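Side-chain contacts in virulent strain associated lipoprotein (Borreliella spielmanii A14S, PDB 6FZZ), which is an outer surface lipoprotein of a Lyme disease spirochaete and may bind glutathione, as its Borrelia burgdorferi relative BBE31 does: residues Lys41-Pro44 with Glu45-Gly49; Leu136-Ser139 with Asp140-Leu144. All coordinates share one frame; numbering follows the deposited sequence.

Interaction 1 (Lys41-Pro44 with Glu45-Gly49); sequences KEEP and EDQYG
Pro44 sets its CD methylene over one face of the Tyr48 ring, the two side chains crossing at about a right angle. The contact is a CH-pi interaction: Pro44 CD stands 3.4 Å from the centroid of the Tyr48 ring, and the line between them leans 14° from the ring normal, which places the methylene almost over the centre. The tyrosine reaches back beneath the proline because its CG is anti to the carbonyl carbon (chi1 -54°). Glu43 CB meets the same ring obliquely, 3.8 Å from Tyr48 CE2. Beyond the segments, Tyr81 packs edge-to-face with Tyr48, whose hydroxyl is hydrogen-bonded to the carbonyl of Lys39 in the last turn of helix 15-41.

From Pro44 to Gln47 the backbone folds back on itself. Gln47 N donates to Pro44 O at 2.8 Å. At the bend, Asp46 OD1 lies 3.3 Å from Pro44 CB and accepts a weak bond from Tyr48 N. With CG between its own backbone N and carbonyl carbon, the aspartate turns OD1 back toward both.

Glu43 and Gln47 run side by side in the same direction, their carboxylate and amide planes 41° apart. Glu43 OE2 and Gln47 NE2 are 3.9 Å from each other, and a water spans them, donating to Glu43 OE2 at 2.7 Å and weakly accepting from Gln47 NE2. The stronger polar partners lie elsewhere: Arg77 in a salt bridge with Glu43, and Ser67 for Gln47. Together, the Pro44 O to Gln47 N bond and the backbone angles define a type I beta turn, here beginning at the proline that packs on Tyr48.

Interaction 2 (Leu136-Ser139 with Asp140-Leu144); sequences LKIS and DLENL
The first turn of helix 138-170 begins here, with Lys137 at the N-cap position and Leu136 just ahead of it. Leu136 folds onto the side of the new helix: its CD1 lies 3.7 Å from Leu141 CD2, the two side chains crossing obliquely, and 4.0 Å from Leu144 CD2, where they cross at about a right angle. Leu144 presents that methyl with its CG anti to the backbone N (chi1 174°). The other branch, Leu136 CD2, approaches Asp140 OD2 to 3.9 Å, so the aspartate flanks the apolar group.

Three successive i to i+4 backbone bonds establish the turn. Leu141 N donates to Lys137 O at 3.0 Å. Glu142 N reaches Ile138 O at 2.8 Å with an N-H...O angle of 169°, and Asn143 N binds Ser139 O at 3.0 Å. On the outer surface, Lys137 NZ gives a weak bond to Ser139 OG. Outside the segments, Leu133 packs on Leu141 and Leu144, Leu19 and Leu22 of helix 15-41 cover Leu141, and Ile211 touches Leu136.

The chemistry thus divides between backbone and side chains: backbone hydrogen bonds set the helical path, while close leucine methyls join its start to the residue before the cap and, through buried Leu141, to helix 15-41.

In the fold
The chain is the C-terminal part of a longer lipoprotein, and both contacts lie within its Bbcrasp-1 (PFam54) family region. They sit on opposite sides of the chain's centre, their own centres 41 Å apart, without touching. Both involve helix 15-41, but at different ends: residues 41-49 continue from its last turn and meet helix 71-83, whereas residues 136-144 open helix 138-170 and pack against the first turns of helix 15-41. Interaction 1 is a surface contact in a loop, built from a proline-tyrosine CH-pi contact and a polar network with water. Interaction 2 is partly buried, with Leu141 and Leu144 buried, while Ser139, Glu142 and Asn143 are exposed; its backbone bonds follow the regular helical pattern.

Interaction 1 (Lys41-Pro44 with Glu45-Gly49)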
# COMPACT_ATOMS: atom_id res chain seq x y z
N LYS A 41 3.07 3.76 -15.88
CA LYS A 41 3.17 4.11 -17.28
C LYS A 41 4.46 4.81 -17.62
O LYS A 41 5.01 4.61 -18.73
CB LYS A 41 1.93 4.91 -17.74
CG LYS A 41 0.73 3.98 -17.95
CD LYS A 41 -0.62 4.68 -17.91
CE LYS A 41 -0.82 5.60 -19.06
NZ LYS A 41 -2.28 5.89 -19.13
N GLU A 42 4.99 5.62 -16.69
CA GLU A 42 6.26 6.33 -16.92
C GLU A 42 7.39 5.72 -16.24
O GLU A 42 8.43 6.37 -16.11
CB GLU A 42 6.17 7.82 -16.46
CG GLU A 42 4.97 8.48 -17.08
CD GLU A 42 4.76 9.96 -16.69
OE1 GLU A 42 5.43 10.46 -15.75
OE2 GLU A 42 3.89 10.59 -17.33
N GLU A 43 7.28 4.47 -15.80
CA GLU A 43 8.39 3.90 -15.03
C GLU A 43 9.70 3.82 -15.85
O GLU A 43 9.74 3.35 -16.98
CB GLU A 43 8.03 2.56 -14.35
CG GLU A 43 8.31 1.37 -15.15
CD GLU A 43 7.92 0.08 -14.45
OE1 GLU A 43 7.64 0.00 -13.22
OE2 GLU A 43 7.80 -0.83 -15.24
N PRO A 44 10.79 4.24 -15.23
CA PRO A 44 12.03 4.09 -15.92
C PRO A 44 12.38 2.62 -15.99
O PRO A 44 11.79 1.78 -15.29
CB PRO A 44 13.06 4.82 -15.03
CG PRO A 44 12.30 5.46 -13.95
CD PRO A 44 10.96 4.79 -13.87
N GLU A 45 13.35 2.31 -16.84
CA GLU A 45 13.79 0.94 -17.06
C GLU A 45 14.38 0.42 -15.77
O GLU A 45 14.31 -0.76 -15.52
CB GLU A 45 14.89 0.93 -18.12
CG GLU A 45 14.36 1.26 -19.50
CD GLU A 45 15.38 0.93 -20.58
OE1 GLU A 45 16.56 1.19 -20.32
OE2 GLU A 45 15.00 0.42 -21.66
N ASP A 46 14.95 1.28 -14.93
CA ASP A 46 15.48 0.75 -13.67
C ASP A 46 14.42 0.61 -12.58
O ASP A 46 14.77 0.31 -11.42
CB ASP A 46 16.65 1.57 -13.15
CG ASP A 46 16.27 2.92 -12.71
OD1 ASP A 46 15.13 3.38 -12.83
OD2 ASP A 46 17.19 3.57 -12.22
N GLN A 47 13.17 0.95 -12.94
CA GLN A 47 12.04 0.82 -12.02
C GLN A 47 12.29 1.61 -10.72
O GLN A 47 12.10 1.06 -9.62
CB GLN A 47 11.77 -0.67 -11.79
CG GLN A 47 11.35 -1.32 -13.12
CD GLN A 47 11.20 -2.82 -13.06
OE1 GLN A 47 11.67 -3.50 -12.13
NE2 GLN A 47 10.54 -3.36 -14.06
N TYR A 48 12.83 2.84 -10.89
CA TYR A 48 13.08 3.80 -9.79
C TYR A 48 14.11 3.31 -8.79
O TYR A 48 14.08 3.77 -7.65
CB TYR A 48 11.75 4.21 -9.05
CG TYR A 48 10.63 4.75 -9.95
CD1 TYR A 48 10.67 6.07 -10.47
CD2 TYR A 48 9.52 3.97 -10.29
CE1 TYR A 48 9.70 6.56 -11.28
CE2 TYR A 48 8.52 4.46 -11.13
CZ TYR A 48 8.60 5.77 -11.59
OH TYR A 48 7.63 6.29 -12.43
N GLY A 49 14.99 2.42 -9.25
CA GLY A 49 16.06 1.78 -8.55
C GLY A 49 15.57 0.75 -7.50
O GLY A 49 16.30 0.44 -6.54
O HOH W 1 10.20 -1.07 -16.50

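Interaction 2 (Leu136-Ser139 with Asp140-Leu144)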
# COMPACT_ATOMS: atom_id res chain seq x y z
N LEU A 136 -28.62 4.05 0.04
CA LEU A 136 -28.32 3.59 1.38
C LEU A 136 -29.02 4.44 2.42
O LEU A 136 -29.21 5.65 2.26
CB LEU A 136 -26.79 3.51 1.68
CG LEU A 136 -25.93 2.65 0.73
CD1 LEU A 136 -24.45 2.92 1.01
CD2 LEU A 136 -26.26 1.17 0.91
N LYS A 137 -29.34 3.81 3.54
CA LYS A 137 -29.81 4.54 4.70
C LYS A 137 -28.64 5.16 5.45
O LYS A 137 -27.47 4.77 5.21
CB LYS A 137 -30.67 3.61 5.60
CG LYS A 137 -31.24 4.26 6.86
CD LYS A 137 -30.44 3.85 8.08
CE LYS A 137 -30.77 4.69 9.30
NZ LYS A 137 -30.82 3.76 10.46
N ILE A 138 -28.96 6.13 6.32
CA ILE A 138 -28.00 6.94 7.08
C ILE A 138 -26.95 6.10 7.83
O ILE A 138 -25.76 6.39 7.76
CB ILE A 138 -28.69 7.91 8.06
CG1 ILE A 138 -29.48 9.00 7.29
CG2 ILE A 138 -27.68 8.63 8.97
CD1 ILE A 138 -30.08 10.06 8.21
N SER A 139 -27.41 5.09 8.54
CA SER A 139 -26.52 4.26 9.36
C SER A 139 -25.58 3.45 8.50
O SER A 139 -24.44 3.28 8.90
CB SER A 139 -27.34 3.38 10.33
OG SER A 139 -28.12 2.43 9.62
N ASP A 140 -26.02 2.93 7.35
CA ASP A 140 -25.13 2.26 6.37
C ASP A 140 -24.06 3.25 5.81
O ASP A 140 -22.93 2.86 5.53
CB ASP A 140 -25.90 1.76 5.16
CG ASP A 140 -26.68 0.49 5.40
OD1 ASP A 140 -26.49 -0.18 6.42
OD2 ASP A 140 -27.48 0.15 4.51
N LEU A 141 -24.47 4.50 5.55
CA LEU A 141 -23.56 5.52 5.00
C LEU A 141 -22.56 5.89 6.05
O LEU A 141 -21.41 6.07 5.74
CB LEU A 141 -24.31 6.84 4.58
CG LEU A 141 -25.17 6.77 3.32
CD1 LEU A 141 -26.01 8.04 3.23
CD2 LEU A 141 -24.35 6.52 2.03
N GLU A 142 -23.04 6.10 7.29
CA GLU A 142 -22.16 6.35 8.40
C GLU A 142 -21.11 5.21 8.60
O GLU A 142 -19.92 5.45 8.80
CB GLU A 142 -22.98 6.48 9.64
CG GLU A 142 -22.19 7.00 10.80
CD GLU A 142 -23.08 7.73 11.79
OE1 GLU A 142 -24.32 7.60 11.67
OE2 GLU A 142 -22.53 8.44 12.67
N ASN A 143 -21.58 3.99 8.50
CA ASN A 143 -20.73 2.82 8.66
C ASN A 143 -19.70 2.77 7.53
O ASN A 143 -18.50 2.66 7.79
CB ASN A 143 -21.60 1.57 8.72
CG ASN A 143 -20.84 0.36 9.15
OD1 ASN A 143 -20.12 0.37 10.15
ND2 ASN A 143 -20.97 -0.70 8.40
N LEU A 144 -20.17 2.97 6.31
CA LEU A 144 -19.35 2.95 5.13
C LEU A 144 -18.25 4.01 5.21
O LEU A 144 -17.07 3.73 4.87
CB LEU A 144 -20.19 3.09 3.85
CG LEU A 144 -19.49 3.24 2.52
CD1 LEU A 144 -18.55 2.07 2.25
CD2 LEU A 144 -20.50 3.39 1.36